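Local atomic coordinates of adenosine deaminase 1 (Arthrobacter aurescens, PDB entry 3RYS), a protein that probably catalyses the zinc-dependent hydrolytic deamination of adenine to hypoxanthine, a step of purine salvage. Residues A[241-246]-A[272-277]; A[264-269]-A[298-303]; A[306-311]-A[330-335]. One frame throughout, in Å; residues are numbered along the deposited sequence.

Contact 1 of 3, residues A[241-246]-A[272-277]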
loop_
_atom_site.group_PDB
_atom_site.type_symbol
_atom_site.label_atom_id
_atom_site.label_comp_id
_atom_site.label_asym_id
_atom_site.label_seq_id
_atom_site.Cartn_x
_atom_site.Cartn_y
_atom_site.Cartn_z
ATOM N N GLN A 241 -15.184 -2.641 13.033
ATOM C CA GLN A 241 -14.292 -1.526 12.752
ATOM C C GLN A 241 -12.996 -2.015 12.115
ATOM O O GLN A 241 -11.914 -1.485 12.394
ATOM C CB GLN A 241 -13.982 -0.748 14.034
ATOM C CG GLN A 241 -14.975 0.348 14.347
ATOM C CD GLN A 241 -15.251 1.232 13.143
ATOM O OE1 GLN A 241 -16.114 0.923 12.320
ATOM N NE2 GLN A 241 -14.523 2.344 13.040
ATOM N N VAL A 242 -13.108 -3.041 11.277
ATOM C CA VAL A 242 -11.973 -3.535 10.514
ATOM C C VAL A 242 -11.471 -2.426 9.598
ATOM O O VAL A 242 -12.219 -1.923 8.766
ATOM C CB VAL A 242 -12.362 -4.757 9.654
ATOM C CG1 VAL A 242 -11.142 -5.334 8.958
ATOM C CG2 VAL A 242 -13.047 -5.820 10.507
ATOM N N PRO A 243 -10.205 -2.024 9.763
ATOM C CA PRO A 243 -9.647 -0.992 8.884
ATOM C C PRO A 243 -9.671 -1.440 7.431
ATOM O O PRO A 243 -9.273 -2.570 7.137
ATOM C CB PRO A 243 -8.198 -0.860 9.367
ATOM C CG PRO A 243 -8.205 -1.387 10.766
ATOM C CD PRO A 243 -9.241 -2.472 10.781
ATOM N N LEU A 244 -10.152 -0.566 6.548
ATOM C CA LEU A 244 -10.141 -0.811 5.109
ATOM C C LEU A 244 -9.229 0.195 4.401
ATOM O O LEU A 244 -9.513 1.397 4.374
ATOM C CB LEU A 244 -11.560 -0.744 4.532
ATOM C CG LEU A 244 -12.274 -2.077 4.258
ATOM C CD1 LEU A 244 -12.282 -2.985 5.481
ATOM C CD2 LEU A 244 -13.692 -1.848 3.752
ATOM N N THR A 245 -8.134 -0.291 3.830
ATOM C CA THR A 245 -7.192 0.601 3.170
ATOM C C THR A 245 -7.574 0.876 1.706
ATOM O O THR A 245 -7.041 0.265 0.775
ATOM C CB THR A 245 -5.733 0.105 3.320
ATOM O OG1 THR A 245 -5.568 -1.156 2.662
ATOM C CG2 THR A 245 -5.385 -0.059 4.794
ATOM N N VAL A 246 -8.504 1.810 1.519
ATOM C CA VAL A 246 -8.987 2.172 0.189
ATOM C C VAL A 246 -7.953 2.943 -0.630
ATOM O O VAL A 246 -7.223 3.781 -0.103
ATOM C CB VAL A 246 -10.277 3.011 0.265
ATOM C CG1 VAL A 246 -10.828 3.266 -1.137
ATOM C CG2 VAL A 246 -11.314 2.318 1.142
ATOM N N GLY A 272 -20.076 4.107 8.019
ATOM C CA GLY A 272 -19.280 3.784 9.189
ATOM C C GLY A 272 -18.144 2.797 8.996
ATOM O O GLY A 272 -17.490 2.414 9.968
ATOM N N LEU A 273 -17.904 2.370 7.759
ATOM C CA LEU A 273 -16.746 1.529 7.481
ATOM C C LEU A 273 -15.484 2.289 7.870
ATOM O O LEU A 273 -15.341 3.467 7.543
ATOM C CB LEU A 273 -16.688 1.136 6.004
ATOM C CG LEU A 273 -17.754 0.166 5.494
ATOM C CD1 LEU A 273 -17.610 -0.035 3.998
ATOM C CD2 LEU A 273 -17.653 -1.159 6.226
ATOM N N ASN A 274 -14.581 1.619 8.575
ATOM C CA ASN A 274 -13.347 2.248 9.039
ATOM C C ASN A 274 -12.316 2.410 7.919
ATOM O O ASN A 274 -11.262 1.771 7.929
ATOM C CB ASN A 274 -12.756 1.438 10.188
ATOM C CG ASN A 274 -11.513 2.071 10.763
ATOM O OD1 ASN A 274 -11.327 3.285 10.676
ATOM N ND2 ASN A 274 -10.652 1.250 11.354
ATOM N N VAL A 275 -12.626 3.270 6.954
ATOM C CA VAL A 275 -11.807 3.402 5.755
ATOM C C VAL A 275 -10.768 4.512 5.851
ATOM O O VAL A 275 -10.938 5.485 6.591
ATOM C CB VAL A 275 -12.676 3.674 4.514
ATOM C CG1 VAL A 275 -13.432 2.416 4.099
ATOM C CG2 VAL A 275 -13.628 4.832 4.783
ATOM N N CYS A 276 -9.691 4.355 5.089
ATOM C CA CYS A 276 -8.686 5.398 4.949
ATOM C C CYS A 276 -8.192 5.463 3.507
ATOM O O CYS A 276 -8.438 4.550 2.716
ATOM C CB CYS A 276 -7.521 5.175 5.916
ATOM S SG CYS A 276 -6.559 3.669 5.630
ATOM N N VAL A 277 -7.499 6.547 3.177
ATOM C CA VAL A 277 -7.071 6.828 1.811
ATOM C C VAL A 277 -5.593 6.502 1.609
ATOM O O VAL A 277 -4.745 6.909 2.404
ATOM C CB VAL A 277 -7.324 8.308 1.459
ATOM C CG1 VAL A 277 -6.825 8.628 0.065
ATOM C CG2 VAL A 277 -8.806 8.627 1.584
HETATM O O HOH W 1 -14.952 -1.317 9.145
#
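Leu244 and Val246 pair with Asn274 and Cys276 through backbone hydrogen bonds that join strands 244-246 and 275-277, parallel at 32° to each other. Leu244 N donates to Asn274 O (2.9 Å), and Leu244 O receives Cys276 N at 3.0 Å. Val246 N adds a weak bond to Cys276 O.

Side-chain and water bonds join the segments on the N-terminal side of Leu244. Asn274 CG lies anti to its backbone N (chi1 -177°), on a CB that points toward 241-246, and ND2 donates to Gln241 O across 3.2 Å. The donor stands above the carbonyl plane, 49° out of it. A water ties Val242 O, to which it donates, to Asn274 N, from which it accepts.

Apolar contacts lie on one sheet face, where Val275 CG1 touches both Leu244 CB (3.7 Å) and Val246 CG2 (3.6 Å). Met268 of helix 265-270 packs on Leu244 and Val275 there. On the other face Thr245 CG2 meets Cys276 SG at 4.0 Å, and Ser314 of helix 304-317 touches Cys276.

The hydroxyl of Thr245 turns to the metal site: OG1 is hydrogen-bonded to Asp222 OD1 and to ND1 of the zinc ligand His19. Thr245 is thus a second-shell residue that probably helps to orient His19. Neighbouring parallel strands joined through helix 265-270 form a beta-alpha-beta crossover, the repeating element of the TIM barrel of adenosine deaminases, with the zinc and adenine sites close by.

Contact 2 of 3, residues A[264-269]-A[298-303]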
loop_
_atom_site.group_PDB
_atom_site.type_symbol
_atom_site.label_atom_id
_atom_site.label_comp_id
_atom_site.label_asym_id
_atom_site.label_seq_id
_atom_site.Cartn_x
_atom_site.Cartn_y
_atom_site.Cartn_z
ATOM N N PRO A 264 -17.049 4.301 -4.321
ATOM C CA PRO A 264 -17.861 4.012 -3.130
ATOM C C PRO A 264 -17.349 4.675 -1.862
ATOM O O PRO A 264 -18.062 4.668 -0.865
ATOM C CB PRO A 264 -17.728 2.492 -2.971
ATOM C CG PRO A 264 -17.175 1.993 -4.268
ATOM C CD PRO A 264 -16.346 3.102 -4.806
ATOM N N LEU A 265 -16.141 5.226 -1.888
ATOM C CA LEU A 265 -15.538 5.782 -0.675
ATOM C C LEU A 265 -16.477 6.662 0.164
ATOM O O LEU A 265 -16.590 6.465 1.372
ATOM C CB LEU A 265 -14.246 6.537 -0.987
ATOM C CG LEU A 265 -13.570 7.008 0.299
ATOM C CD1 LEU A 265 -13.127 5.805 1.107
ATOM C CD2 LEU A 265 -12.400 7.933 0.013
ATOM N N PRO A 266 -17.147 7.640 -0.471
ATOM C CA PRO A 266 -18.053 8.503 0.298
ATOM C C PRO A 266 -19.112 7.690 1.038
ATOM O O PRO A 266 -19.331 7.906 2.226
ATOM C CB PRO A 266 -18.720 9.365 -0.782
ATOM C CG PRO A 266 -17.783 9.340 -1.931
ATOM C CD PRO A 266 -17.111 8.002 -1.901
ATOM N N GLU A 267 -19.753 6.766 0.331
ATOM C CA GLU A 267 -20.792 5.924 0.913
ATOM C C GLU A 267 -20.233 5.028 2.021
ATOM O O GLU A 267 -20.890 4.805 3.044
ATOM C CB GLU A 267 -21.459 5.075 -0.177
ATOM C CG GLU A 267 -22.572 4.160 0.330
ATOM C CD GLU A 267 -23.215 3.323 -0.776
ATOM O OE1 GLU A 267 -22.698 3.320 -1.914
ATOM O OE2 GLU A 267 -24.241 2.664 -0.502
ATOM N N MET A 268 -19.018 4.521 1.809
ATOM C CA MET A 268 -18.354 3.647 2.775
ATOM C C MET A 268 -18.095 4.392 4.078
ATOM O O MET A 268 -18.278 3.852 5.174
ATOM C CB MET A 268 -17.030 3.117 2.211
ATOM C CG MET A 268 -17.177 2.202 1.003
ATOM S SD MET A 268 -15.597 1.787 0.230
ATOM C CE MET A 268 -15.027 0.439 1.272
ATOM N N LEU A 269 -17.658 5.640 3.943
ATOM C CA LEU A 269 -17.425 6.496 5.094
ATOM C C LEU A 269 -18.748 6.789 5.793
ATOM O O LEU A 269 -18.869 6.625 7.007
ATOM C CB LEU A 269 -16.748 7.792 4.659
ATOM C CG LEU A 269 -16.244 8.718 5.763
ATOM C CD1 LEU A 269 -15.190 8.025 6.613
ATOM C CD2 LEU A 269 -15.691 10.000 5.157
ATOM N N LYS A 298 -11.811 17.531 -5.014
ATOM C CA LYS A 298 -12.154 18.128 -6.297
ATOM C C LYS A 298 -13.350 17.434 -6.955
ATOM O O LYS A 298 -14.260 18.103 -7.449
ATOM C CB LYS A 298 -10.922 18.132 -7.216
ATOM C CG LYS A 298 -11.193 18.329 -8.707
ATOM C CD LYS A 298 -9.877 18.279 -9.497
ATOM C CE LYS A 298 -10.076 17.883 -10.965
ATOM N NZ LYS A 298 -10.752 18.940 -11.771
ATOM N N VAL A 299 -13.360 16.102 -6.935
ATOM C CA VAL A 299 -14.372 15.336 -7.661
ATOM C C VAL A 299 -15.552 14.869 -6.794
ATOM O O VAL A 299 -16.700 14.888 -7.241
ATOM C CB VAL A 299 -13.752 14.112 -8.379
ATOM C CG1 VAL A 299 -14.817 13.341 -9.146
ATOM C CG2 VAL A 299 -12.630 14.546 -9.312
ATOM N N LEU A 300 -15.273 14.451 -5.564
ATOM C CA LEU A 300 -16.317 13.902 -4.699
ATOM C C LEU A 300 -16.724 14.854 -3.575
ATOM O O LEU A 300 -17.499 14.486 -2.688
ATOM C CB LEU A 300 -15.891 12.547 -4.132
ATOM C CG LEU A 300 -15.906 11.386 -5.131
ATOM C CD1 LEU A 300 -15.256 10.137 -4.553
ATOM C CD2 LEU A 300 -17.331 11.096 -5.572
ATOM N N GLU A 301 -16.188 16.073 -3.621
ATOM C CA GLU A 301 -16.579 17.154 -2.715
ATOM C C GLU A 301 -16.398 16.835 -1.234
ATOM O O GLU A 301 -17.201 17.247 -0.399
ATOM C CB GLU A 301 -18.020 17.579 -2.980
ATOM C CG GLU A 301 -18.422 17.500 -4.441
ATOM C CD GLU A 301 -19.673 18.295 -4.726
ATOM O OE1 GLU A 301 -19.729 19.460 -4.284
ATOM O OE2 GLU A 301 -20.595 17.766 -5.384
ATOM N N PHE A 302 -15.339 16.106 -0.915
ATOM C CA PHE A 302 -14.991 15.834 0.468
ATOM C C PHE A 302 -14.680 17.123 1.217
ATOM O O PHE A 302 -13.907 17.956 0.743
ATOM C CB PHE A 302 -13.794 14.888 0.531
ATOM C CG PHE A 302 -14.169 13.448 0.405
ATOM C CD1 PHE A 302 -14.787 12.979 -0.740
ATOM C CD2 PHE A 302 -13.920 12.562 1.436
ATOM C CE1 PHE A 302 -15.145 11.650 -0.854
ATOM C CE2 PHE A 302 -14.276 11.234 1.326
ATOM C CZ PHE A 302 -14.887 10.778 0.180
ATOM N N SER A 303 -15.286 17.280 2.389
ATOM C CA SER A 303 -15.057 18.447 3.231
ATOM C C SER A 303 -13.808 18.278 4.092
ATOM O O SER A 303 -13.260 17.181 4.201
ATOM C CB SER A 303 -16.256 18.670 4.147
ATOM O OG SER A 303 -16.294 17.680 5.162
#
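Pro266 and Phe302 meet at about a right angle, the proline CG lying 3.7 Å from CE1 of the ring. The same CG also touches Leu300 CD1 at 3.7 Å, so this one methylene is shared by two side chains of 298-303. Pro266 CD backs it up, 3.9 Å from Leu300 CD1. Beside the proline, Leu265 comes to the end of the phenyl ring with its CD2 branch, 3.8 Å from CZ, and the two side chains again cross at about a right angle. One turn further on, Leu269 CD2 makes a looser approach to Phe302 CE2 at 4.3 Å.

Torsions place the groups for this meeting. Leu265 has CG anti to its backbone N (chi1 -175°), on a CB that already points toward the other segment. Phe302 has CG anti to its carbonyl carbon (chi1 -84°), and the CB of Leu300 lies in the plane of the ring, at its edge.

Pro266 stands in the first turn of its helix, which Met268 N secures by a hydrogen bond to Pro264 O. On the other side helix 289-300 has ended: Glu301 takes a positive phi, and Phe302 follows in the link before Ser303 caps the next helix. Farther out, Leu310 of helix 304-317 and Leu296 of helix 289-300 also touch Phe302.

An alanine in place of Pro266 would probably leave Leu300 CD1 and Phe302 CE1 without their shared partner CG and open a gap beside the phenyl ring. Carbon meets carbon throughout, and with no directional bond between the segments the fit rests on shape and probably on the partial exclusion of water, most of all round the buried Leu265 and Phe302.

Contact 3 of 3, residues A[306-311]-A[330-335]; sequences EQATLA and DEVTEW
The indole of Trp335 meets Gln307 with the far end of its six-membered ring. The glutamine OE1 lies in the plane of the indole, at its edge, 4.0 Å from CH2, and the amide plane stands almost upright to the ring at 84°. Gln307 CB reaches the same CH2 on a slanting path, also at 4.0 Å. The next rim atom, CZ3, meets Ala308 N obliquely at 4.1 Å and lies 4.2 Å from Ala308 CB. The indole tip is therefore laid against the backbone and the first carbons of the facing helix.

Trp335 gets there with CG anti to its backbone N (chi1 176°), continuing from a CB that points toward 306-311. Its other end is tethered: NE1 is hydrogen-bonded to Thr11 OG1, which would help to fix the rotation of the ring. Thr9, Pro13 and Pro14 of the N-terminal segment also touch the indole.

One turn earlier, Val332 presents CG2 to a small surface formed by Ala308 and Ala311. The methyl lies 3.8 Å from Ala308 O and 4.0 Å from Ala308 CB, with Ala311 CB a little farther away. Small residues on this side let a branched and an aromatic side chain lie close to the helix backbone.

Segments 306-311 and 330-335 run antiparallel, at 171°, with their axes 9.9 Å apart at closest approach. Helix 304-317 is packed between partners: Gln307 and Leu310 touch helix 289-300, and Leu310 also rests on Val275 and Val277 of a barrel strand. Helix 322-339 packs alongside it, and a salt bridge from Glu331 to Arg96 joins that helix to the start of strand 95-102.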
loop_
_atom_site.group_PDB
_atom_site.type_symbol
_atom_site.label_atom_id
_atom_site.label_comp_id
_atom_site.label_asym_id
_atom_site.label_seq_id
_atom_site.Cartn_x
_atom_site.Cartn_y
_atom_site.Cartn_z
ATOM N N GLU A 306 -14.445 15.850 6.784
ATOM C CA GLU A 306 -14.483 14.509 6.214
ATOM C C GLU A 306 -13.061 13.999 5.971
ATOM O O GLU A 306 -12.711 12.894 6.401
ATOM C CB GLU A 306 -15.328 14.484 4.937
ATOM C CG GLU A 306 -16.832 14.638 5.202
ATOM C CD GLU A 306 -17.653 14.863 3.935
ATOM O OE1 GLU A 306 -17.069 15.256 2.902
ATOM O OE2 GLU A 306 -18.885 14.650 3.972
ATOM N N GLN A 307 -12.246 14.815 5.299
ATOM C CA GLN A 307 -10.827 14.526 5.098
ATOM C C GLN A 307 -10.126 14.198 6.414
ATOM O O GLN A 307 -9.328 13.261 6.493
ATOM C CB GLN A 307 -10.126 15.717 4.445
ATOM C CG GLN A 307 -10.039 15.671 2.930
ATOM C CD GLN A 307 -9.407 16.934 2.355
ATOM O OE1 GLN A 307 -9.980 18.021 2.444
ATOM N NE2 GLN A 307 -8.223 16.793 1.763
ATOM N N ALA A 308 -10.419 14.983 7.445
ATOM C CA ALA A 308 -9.820 14.764 8.756
ATOM C C ALA A 308 -10.193 13.394 9.313
ATOM O O ALA A 308 -9.353 12.687 9.864
ATOM C CB ALA A 308 -10.243 15.855 9.717
ATOM N N THR A 309 -11.462 13.030 9.173
ATOM C CA THR A 309 -11.926 11.731 9.628
ATOM C C THR A 309 -11.110 10.622 8.963
ATOM O O THR A 309 -10.650 9.694 9.634
ATOM C CB THR A 309 -13.433 11.537 9.350
ATOM O OG1 THR A 309 -14.183 12.507 10.091
ATOM C CG2 THR A 309 -13.882 10.140 9.759
ATOM N N LEU A 310 -10.923 10.735 7.649
ATOM C CA LEU A 310 -10.123 9.776 6.887
ATOM C C LEU A 310 -8.695 9.701 7.416
ATOM O O LEU A 310 -8.135 8.614 7.576
ATOM C CB LEU A 310 -10.102 10.160 5.407
ATOM C CG LEU A 310 -11.438 10.045 4.677
ATOM C CD1 LEU A 310 -11.330 10.606 3.271
ATOM C CD2 LEU A 310 -11.909 8.598 4.650
ATOM N N ALA A 311 -8.116 10.869 7.678
ATOM C CA ALA A 311 -6.775 10.973 8.237
ATOM C C ALA A 311 -6.668 10.257 9.580
ATOM O O ALA A 311 -5.758 9.449 9.793
ATOM C CB ALA A 311 -6.384 12.437 8.392
ATOM N N ASP A 330 -3.296 14.517 17.253
ATOM C CA ASP A 330 -3.378 15.916 17.657
ATOM C C ASP A 330 -3.047 16.843 16.495
ATOM O O ASP A 330 -3.492 17.988 16.452
ATOM C CB ASP A 330 -2.455 16.197 18.846
ATOM C CG ASP A 330 -3.060 15.758 20.168
ATOM O OD1 ASP A 330 -4.298 15.591 20.232
ATOM O OD2 ASP A 330 -2.298 15.585 21.145
ATOM N N GLU A 331 -2.247 16.347 15.606
ATOM C CA GLU A 331 -1.874 17.003 14.422
ATOM C C GLU A 331 -3.006 17.140 13.462
ATOM O O GLU A 331 -3.070 18.113 12.806
ATOM C CB GLU A 331 -0.726 16.255 13.809
ATOM C CG GLU A 331 0.549 16.942 13.951
ATOM C CD GLU A 331 1.720 16.126 13.568
ATOM O OE1 GLU A 331 2.602 15.939 14.379
ATOM O OE2 GLU A 331 1.793 15.711 12.448
ATOM N N VAL A 332 -3.895 16.170 13.389
ATOM C CA VAL A 332 -4.998 16.287 12.494
ATOM C C VAL A 332 -6.053 17.204 13.010
ATOM O O VAL A 332 -6.650 17.923 12.243
ATOM C CB VAL A 332 -5.545 14.941 11.925
ATOM C CG1 VAL A 332 -4.997 13.813 12.518
ATOM C CG2 VAL A 332 -6.984 14.885 11.896
ATOM N N THR A 333 -6.221 17.206 14.315
ATOM C CA THR A 333 -6.944 18.232 15.022
ATOM C C THR A 333 -6.460 19.653 14.791
ATOM O O THR A 333 -7.241 20.509 14.603
ATOM C CB THR A 333 -6.938 18.036 16.521
ATOM O OG1 THR A 333 -7.392 16.739 16.853
ATOM C CG2 THR A 333 -7.854 19.020 17.144
ATOM N N GLU A 334 -5.171 19.898 14.812
ATOM C CA GLU A 334 -4.682 21.183 14.453
ATOM C C GLU A 334 -4.956 21.503 13.024
ATOM O O GLU A 334 -5.379 22.553 12.720
ATOM C CB GLU A 334 -3.203 21.304 14.735
ATOM C CG GLU A 334 -2.853 21.598 16.137
ATOM C CD GLU A 334 -3.817 22.501 16.852
ATOM O OE1 GLU A 334 -3.864 23.698 16.546
ATOM O OE2 GLU A 334 -4.517 22.015 17.748
ATOM N N TRP A 335 -4.695 20.593 12.133
ATOM C CA TRP A 335 -4.897 20.850 10.711
ATOM C C TRP A 335 -6.330 21.293 10.424
ATOM O O TRP A 335 -6.559 22.211 9.641
ATOM C CB TRP A 335 -4.543 19.618 9.876
ATOM C CG TRP A 335 -4.820 19.795 8.414
ATOM C CD1 TRP A 335 -4.037 20.440 7.506
ATOM C CD2 TRP A 335 -5.965 19.317 7.693
ATOM N NE1 TRP A 335 -4.622 20.398 6.262
ATOM C CE2 TRP A 335 -5.805 19.715 6.349
ATOM C CE3 TRP A 335 -7.110 18.599 8.055
ATOM C CZ2 TRP A 335 -6.749 19.412 5.362
ATOM C CZ3 TRP A 335 -8.045 18.300 7.075
ATOM C CH2 TRP A 335 -7.859 18.707 5.745
#

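Overall arrangement
The three contacts lie on the same side of the chain's centre, with centres 13 Å apart for contacts 1 and 2 and 15 Å for each pairing with contact 3. Along the chain, the segments of contacts 1 and 2 alternate, since helix 265-270 precedes strand 275-277 and helix 289-300 follows it; contact 3 comes after both. Leu310, on helix 304-317 of contact 3, bridges the other two: it packs against Val277 from contact 1 and against Phe302 and Leu269 from contact 2. Together the contacts tie the last strands of the barrel, beside the zinc site, to the helices around them and to the C-terminal helix 322-339.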